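Local coordinates for alanine racemase (Actinobacillus succinogenes, PDB 3C3K), which belongs to the periplasmic binding protein-like family and probably binds a small ligand between two lobes, at residues E164-M169 against A190-L195. Numbering follows the deposited sequence.
Sequences ENLDYM and AISDVL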
ATOM      1  N   GLU B 164     -14.700  -4.186   8.855  1.00 19.98           N
ATOM      2  CA  GLU B 164     -14.902  -5.113   7.719  1.00 21.18           C
ATOM      3  C   GLU B 164     -13.753  -5.087   6.728  1.00 20.39           C
ATOM      4  O   GLU B 164     -13.275  -6.133   6.252  1.00 20.71           O
ATOM      5  CB  GLU B 164     -16.214  -4.874   6.978  1.00 21.80           C
ATOM      6  CG  GLU B 164     -16.213  -5.637   5.658  1.00 28.05           C
ATOM      7  CD  GLU B 164     -17.595  -6.011   5.153  1.00 36.83           C
ATOM      8  OE1 GLU B 164     -18.436  -5.101   4.964  1.00 42.04           O
ATOM      9  OE2 GLU B 164     -17.825  -7.217   4.908  1.00 38.81           O
ATOM     10  N   ASN B 165     -13.290  -3.897   6.413  1.00 18.05           N
ATOM     11  CA  ASN B 165     -12.150  -3.770   5.500  1.00 17.29           C
ATOM     12  C   ASN B 165     -10.931  -3.253   6.207  1.00 16.94           C
ATOM     13  O   ASN B 165     -11.057  -2.753   7.292  1.00 15.20           O
ATOM     14  CB  ASN B 165     -12.538  -2.813   4.407  1.00 18.00           C
ATOM     15  CG  ASN B 165     -13.702  -3.333   3.616  1.00 19.69           C
ATOM     16  OD1 ASN B 165     -13.645  -4.416   3.078  1.00 25.59           O
ATOM     17  ND2 ASN B 165     -14.778  -2.599   3.597  1.00 25.92           N
ATOM     18  N   LEU B 166      -9.750  -3.367   5.587  1.00 17.13           N
ATOM     19  CA  LEU B 166      -8.594  -2.785   6.165  1.00 16.64           C
ATOM     20  C   LEU B 166      -8.393  -1.389   5.558  1.00 17.65           C
ATOM     21  O   LEU B 166      -7.593  -1.204   4.651  1.00 18.67           O
ATOM     22  CB  LEU B 166      -7.332  -3.699   5.991  1.00 17.50           C
ATOM     23  CG  LEU B 166      -6.200  -3.161   6.878  1.00 16.61           C
ATOM     24  CD1 LEU B 166      -6.393  -3.589   8.288  1.00 18.62           C
ATOM     25  CD2 LEU B 166      -4.806  -3.528   6.353  1.00 22.51           C
ATOM     26  N   ASP B 167      -9.099  -0.394   6.070  1.00 17.74           N
ATOM     27  CA  ASP B 167      -8.907   0.976   5.610  1.00 17.05           C
ATOM     28  C   ASP B 167      -9.350   1.933   6.675  1.00 16.75           C
ATOM     29  O   ASP B 167      -9.985   1.515   7.631  1.00 15.39           O
ATOM     30  CB  ASP B 167      -9.596   1.255   4.246  1.00 17.98           C
ATOM     31  CG  ASP B 167     -11.101   1.057   4.257  1.00 19.77           C
ATOM     32  OD1 ASP B 167     -11.751   1.192   5.291  1.00 19.98           O
ATOM     33  OD2 ASP B 167     -11.648   0.805   3.170  1.00 22.65           O
ATOM     34  N   TYR B 168      -9.024   3.218   6.511  1.00 16.90           N
ATOM     35  CA  TYR B 168      -9.215   4.186   7.587  1.00 17.74           C
ATOM     36  C   TYR B 168     -10.728   4.354   7.870  1.00 16.88           C
ATOM     37  O   TYR B 168     -11.110   4.476   8.997  1.00 16.72           O
ATOM     38  CB  TYR B 168      -8.515   5.516   7.266  1.00 18.94           C
ATOM     39  CG  TYR B 168      -9.404   6.474   6.534  1.00 22.80           C
ATOM     40  CD1 TYR B 168     -10.176   7.429   7.229  1.00 24.62           C
ATOM     41  CD2 TYR B 168      -9.515   6.416   5.155  1.00 25.80           C
ATOM     42  CE1 TYR B 168     -11.027   8.285   6.560  1.00 27.78           C
ATOM     43  CE2 TYR B 168     -10.352   7.295   4.465  1.00 28.01           C
ATOM     44  CZ  TYR B 168     -11.095   8.218   5.167  1.00 27.74           C
ATOM     45  OH  TYR B 168     -11.899   9.071   4.460  1.00 29.02           O
ATOM     46  N   MET B 169     -11.557   4.299   6.847  1.00 16.53           N
ATOM     47  CA  MET B 169     -12.993   4.415   7.024  1.00 18.22           C
ATOM     48  C   MET B 169     -13.507   3.303   7.907  1.00 17.76           C
ATOM     49  O   MET B 169     -14.387   3.546   8.755  1.00 20.55           O
ATOM     50  CB  MET B 169     -13.749   4.408   5.661  1.00 18.20           C
ATOM     51  CG  MET B 169     -15.285   4.607   5.821  1.00 22.25           C
ATOM     52  SD  MET B 169     -15.740   6.123   6.711  1.00 20.99           S
ATOM     53  CE  MET B 169     -14.540   7.402   6.097  1.00 10.10           C
ATOM     54  N   ALA B 190      -6.022  -0.795  18.183  1.00 15.74           N
ATOM     55  CA  ALA B 190      -6.310  -1.406  16.880  1.00 15.60           C
ATOM     56  C   ALA B 190      -5.201  -2.302  16.391  1.00 16.12           C
ATOM     57  O   ALA B 190      -3.999  -2.026  16.598  1.00 17.87           O
ATOM     58  CB  ALA B 190      -6.672  -0.357  15.846  1.00 15.75           C
ATOM     59  N   ILE B 191      -5.636  -3.351  15.716  1.00 15.80           N
ATOM     60  CA  ILE B 191      -4.854  -4.462  15.151  1.00 15.54           C
ATOM     61  C   ILE B 191      -4.042  -4.072  13.880  1.00 14.70           C
ATOM     62  O   ILE B 191      -3.271  -4.884  13.342  1.00 13.84           O
ATOM     63  CB  ILE B 191      -5.886  -5.581  14.899  1.00 17.17           C
ATOM     64  CG1 ILE B 191      -5.851  -6.629  15.992  1.00 17.60           C
ATOM     65  CG2 ILE B 191      -6.109  -6.009  13.461  1.00 14.45           C
ATOM     66  CD1 ILE B 191      -5.641  -6.051  17.278  1.00 22.05           C
ATOM     67  N   SER B 192      -4.191  -2.823  13.454  1.00 12.85           N
ATOM     68  CA  SER B 192      -3.355  -2.277  12.377  1.00 13.11           C
ATOM     69  C   SER B 192      -3.295  -0.755  12.533  1.00 13.16           C
ATOM     70  O   SER B 192      -4.299  -0.139  12.866  1.00 12.44           O
ATOM     71  CB  SER B 192      -3.960  -2.586  11.022  1.00 12.81           C
ATOM     72  OG  SER B 192      -3.350  -1.761  10.015  1.00 15.41           O
ATOM     73  N   ASP B 193      -2.143  -0.141  12.221  1.00 13.62           N
ATOM     74  CA  ASP B 193      -2.056   1.303  12.155  1.00 12.74           C
ATOM     75  C   ASP B 193      -3.093   1.928  11.203  1.00 12.61           C
ATOM     76  O   ASP B 193      -3.483   3.018  11.412  1.00 12.10           O
ATOM     77  CB  ASP B 193      -0.656   1.725  11.673  1.00 14.76           C
ATOM     78  CG  ASP B 193       0.425   1.350  12.646  1.00 15.17           C
ATOM     79  OD1 ASP B 193       0.113   1.190  13.847  1.00 15.89           O
ATOM     80  OD2 ASP B 193       1.596   1.307  12.253  1.00 20.51           O
ATOM     81  N   VAL B 194      -3.502   1.239  10.150  1.00 12.32           N
ATOM     82  CA  VAL B 194      -4.488   1.788   9.176  1.00 13.26           C
ATOM     83  C   VAL B 194      -5.845   2.029   9.909  1.00 13.65           C
ATOM     84  O   VAL B 194      -6.496   3.059   9.751  1.00 12.72           O
ATOM     85  CB  VAL B 194      -4.674   0.830   7.995  1.00 14.53           C
ATOM     86  CG1 VAL B 194      -5.754   1.324   7.044  1.00 15.03           C
ATOM     87  CG2 VAL B 194      -3.365   0.668   7.204  1.00 15.44           C
ATOM     88  N   LEU B 195      -6.246   1.059  10.707  1.00 13.13           N
ATOM     89  CA  LEU B 195      -7.516   1.165  11.445  1.00 13.86           C
ATOM     90  C   LEU B 195      -7.387   2.220  12.530  1.00 13.95           C
ATOM     91  O   LEU B 195      -8.348   2.919  12.815  1.00 14.19           O
ATOM     92  CB  LEU B 195      -7.843  -0.202  12.046  1.00 12.64           C
ATOM     93  CG  LEU B 195      -8.121  -1.230  10.950  1.00 10.91           C
ATOM     94  CD1 LEU B 195      -8.333  -2.590  11.677  1.00 13.72           C
ATOM     95  CD2 LEU B 195      -9.345  -0.839  10.061  1.00 10.84           C
TER
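Two loops meet here, where two parallel strands, separated by strand 127-131, give way to their helices in a periplasmic binding protein-like domain. Residues 164-167 lead from strand 159-162 into helix 168-179. Residues 191-192 join strand 187-190 to helix 193-205. Leu166 and Val194 share the centre of the contact. Leu166 CG is anti to the backbone N (chi1 -168°), and with chi2 of 80° this carries CD1 to Ser192 and Leu195. Leu166 CD1 lies 3.8 Å from Ser192 CB and 4.0 Å from Leu195 CG. Ser192 OG is also anti to its backbone N and turns back to accept from Val194 N at 3.0 Å (N-H...O angle 151°). This is an N-cap bond, so the Leu166 methyl rests on a serine whose OG is engaged as its acceptor. Val194 presses on the backbone of the other loop. Val194 CG1, anti to the backbone N, sits 3.5 Å from Asp167 CA. Leu195 starts out pointing away, but with CG anti to the carbonyl carbon and CD1 anti to CA its methyls swing back. Leu195 CD2 then packs 3.4 Å from Asp167 O. Asp167 turns its own side chain away and caps helix 168-179 through OD1 and Ala170 N. Tyr168 also directs its ring away, past Gln201 and toward Asp223 of the second subunit. A glycerol lies near Ser192, and Leu166 also touches Asn20. No hydrogen bond crosses between the two segments. The contact is held by methyl groups against side chains and backbone, while the polar groups of Ser192 and Asp167 serve the starts of their own helices.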